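PDB 2RET: pseudopilin EpsI from Vibrio vulnificus, which probably serves as a component of the periplasm-spanning pseudopilus of the type II secretion system, which exports proteases and toxins. Local coordinates for residues W51-V56 with K64-S69. The protein carries 2 engineered substitutions. Numbering follows the deposited sequence.
Sequences WKVAPV and KAFDVS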
loop_
_atom_site.group_PDB
_atom_site.type_symbol
_atom_site.label_atom_id
_atom_site.label_comp_id
_atom_site.label_asym_id
_atom_site.label_seq_id
_atom_site.Cartn_x
_atom_site.Cartn_y
_atom_site.Cartn_z
ATOM N N TRP A 51 31.622 8.059 -14.037
ATOM C CA TRP A 51 30.419 8.452 -13.378
ATOM C C TRP A 51 30.712 9.324 -12.167
ATOM O O TRP A 51 31.778 9.295 -11.588
ATOM C CB TRP A 51 29.543 7.238 -13.022
ATOM C CG TRP A 51 30.202 6.242 -12.126
ATOM C CD1 TRP A 51 30.841 5.111 -12.517
ATOM C CD2 TRP A 51 30.303 6.289 -10.689
ATOM N NE1 TRP A 51 31.334 4.445 -11.430
ATOM C CE2 TRP A 51 31.024 5.139 -10.290
ATOM C CE3 TRP A 51 29.859 7.189 -9.701
ATOM C CZ2 TRP A 51 31.306 4.845 -8.935
ATOM C CZ3 TRP A 51 30.161 6.909 -8.345
ATOM C CH2 TRP A 51 30.876 5.742 -7.988
ATOM N N LYS A 52 29.720 10.111 -11.807
ATOM C CA LYS A 52 29.776 10.963 -10.645
ATOM C C LYS A 52 28.390 10.969 -10.023
ATOM O O LYS A 52 27.393 11.163 -10.721
ATOM C CB LYS A 52 30.127 12.395 -11.051
ATOM C CG LYS A 52 31.563 12.712 -11.030
ATOM C CD LYS A 52 31.851 14.081 -11.646
ATOM C CE LYS A 52 33.230 14.058 -12.340
ATOM N NZ LYS A 52 33.495 15.312 -13.109
ATOM N N VAL A 53 28.352 10.759 -8.709
ATOM C CA VAL A 53 27.166 10.979 -7.876
ATOM C C VAL A 53 27.337 12.290 -7.095
ATOM O O VAL A 53 28.349 12.497 -6.446
ATOM C CB VAL A 53 26.999 9.797 -6.911
ATOM C CG1 VAL A 53 25.817 10.004 -5.970
ATOM C CG2 VAL A 53 26.872 8.505 -7.726
ATOM N N ALA A 54 26.343 13.170 -7.188
ATOM C CA ALA A 54 26.323 14.470 -6.516
ATOM C C ALA A 54 24.979 14.716 -5.797
ATOM O O ALA A 54 23.964 14.870 -6.473
ATOM C CB ALA A 54 26.535 15.588 -7.545
ATOM N N PRO A 55 24.975 14.805 -4.445
ATOM C CA PRO A 55 23.792 15.267 -3.692
ATOM C C PRO A 55 23.322 16.638 -4.131
ATOM O O PRO A 55 24.116 17.468 -4.538
ATOM C CB PRO A 55 24.274 15.301 -2.239
ATOM C CG PRO A 55 25.424 14.347 -2.212
ATOM C CD PRO A 55 26.079 14.447 -3.534
ATOM N N VAL A 56 22.015 16.824 -4.087
ATOM C CA VAL A 56 21.367 18.013 -4.580
ATOM C C VAL A 56 20.673 18.640 -3.408
ATOM O O VAL A 56 19.878 17.965 -2.737
ATOM C CB VAL A 56 20.292 17.675 -5.636
ATOM C CG1 VAL A 56 19.516 18.908 -6.011
ATOM C CG2 VAL A 56 20.923 17.049 -6.865
ATOM N N LYS A 64 15.476 13.606 -0.177
ATOM C CA LYS A 64 16.845 13.901 -0.597
ATOM C C LYS A 64 16.963 13.612 -2.092
ATOM O O LYS A 64 16.229 12.784 -2.637
ATOM C CB LYS A 64 17.856 13.071 0.213
ATOM C CG LYS A 64 17.727 13.282 1.703
ATOM C CD LYS A 64 18.817 12.585 2.501
ATOM C CE LYS A 64 18.578 11.086 2.656
ATOM N NZ LYS A 64 19.343 10.566 3.820
ATOM N N ALA A 65 17.843 14.338 -2.764
ATOM C CA ALA A 65 18.019 14.190 -4.194
ATOM C C ALA A 65 19.503 13.978 -4.479
ATOM O O ALA A 65 20.349 14.415 -3.730
ATOM C CB ALA A 65 17.494 15.417 -4.939
ATOM N N PHE A 66 19.790 13.273 -5.557
ATOM C CA PHE A 66 21.146 13.162 -6.061
ATOM C C PHE A 66 21.069 13.100 -7.559
ATOM O O PHE A 66 20.021 12.739 -8.155
ATOM C CB PHE A 66 21.894 11.942 -5.500
ATOM C CG PHE A 66 21.216 10.624 -5.765
ATOM C CD1 PHE A 66 20.154 10.200 -4.957
ATOM C CD2 PHE A 66 21.644 9.794 -6.801
ATOM C CE1 PHE A 66 19.521 8.992 -5.193
ATOM C CE2 PHE A 66 21.018 8.566 -7.047
ATOM C CZ PHE A 66 19.952 8.173 -6.231
ATOM N N ASP A 67 22.187 13.492 -8.155
ATOM C CA ASP A 67 22.414 13.399 -9.592
ATOM C C ASP A 67 23.473 12.357 -9.821
ATOM O O ASP A 67 24.454 12.279 -9.081
ATOM C CB ASP A 67 22.907 14.715 -10.157
ATOM C CG ASP A 67 21.797 15.719 -10.357
ATOM O OD1 ASP A 67 20.652 15.303 -10.667
ATOM O OD2 ASP A 67 22.082 16.933 -10.250
ATOM N N VAL A 68 23.231 11.533 -10.824
ATOM C CA VAL A 68 24.203 10.612 -11.381
ATOM C C VAL A 68 24.474 11.126 -12.810
ATOM O O VAL A 68 23.549 11.255 -13.627
ATOM C CB VAL A 68 23.675 9.170 -11.451
ATOM C CG1 VAL A 68 24.758 8.215 -12.049
ATOM C CG2 VAL A 68 23.218 8.667 -10.049
ATOM N N SER A 69 25.733 11.459 -13.080
ATOM C CA SER A 69 26.158 11.913 -14.400
ATOM C C SER A 69 27.257 10.986 -14.904
ATOM O O SER A 69 28.037 10.480 -14.115
ATOM C CB SER A 69 26.621 13.369 -14.348
ATOM O OG SER A 69 27.639 13.537 -13.405
HETATM O O HOH W 1 26.427 13.971 -10.876
HETATM O O HOH W 2 19.800 15.765 -1.117
#
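Residues 51-56 and 64-69 run antiparallel as the two arms of a beta hairpin, their short axes at 151° to each other, and show how an antiparallel register alternates its two kinds of pair. Lys52 with Ser69 and Ala54 with Asp67 are hydrogen-bonded pairs, each joined by two N-H...O=C bonds; Asp67 N reaches Ala54 O at 2.8 Å. Val53 with Val68 and Pro55 with Phe66 are the non-hydrogen-bonded pairs between and beyond them. In the gaps, CA-H...O contacts add to the seam, as from Val53 CA to Asp67 O (3.2 Å). Val56 N donates to Ala65 O from well above the carbonyl plane, and a water bridges the two strands here, accepting from Ala65 N (2.9 Å) and donating to Val56 O (2.7 Å). A second water bridges Ser69 OG and Lys52 O, giving that carbonyl a further partner besides Ser69 N.

Side chains alternate between the two faces. On one, Val56 sets its CB against Ala65 CB (3.7 Å) and, with CG2 beside its own backbone N, crosses Asp67 obliquely, CG2 meeting OD2 at 3.6 Å. That carboxylate is also salt-bridged to Arg83, which probably favours its charged form. On the other face, Val53 turns CG1 obliquely to the Phe66 ring and CG2 to CG2 of Val68, which itself lies in plane at the ring's edge.

This second, apolar face packs against helix 8-30, where Val28 touches both Val53 and Phe66, as in the pilin-like arrangement of a long helix laid on an antiparallel sheet. In this soluble domain, which lacks the N-terminal membrane segment of the whole protein, the hairpin supplies the two central strands, flanked by strand 38-44 beside 51-56 and strand 80-87 beside 64-69.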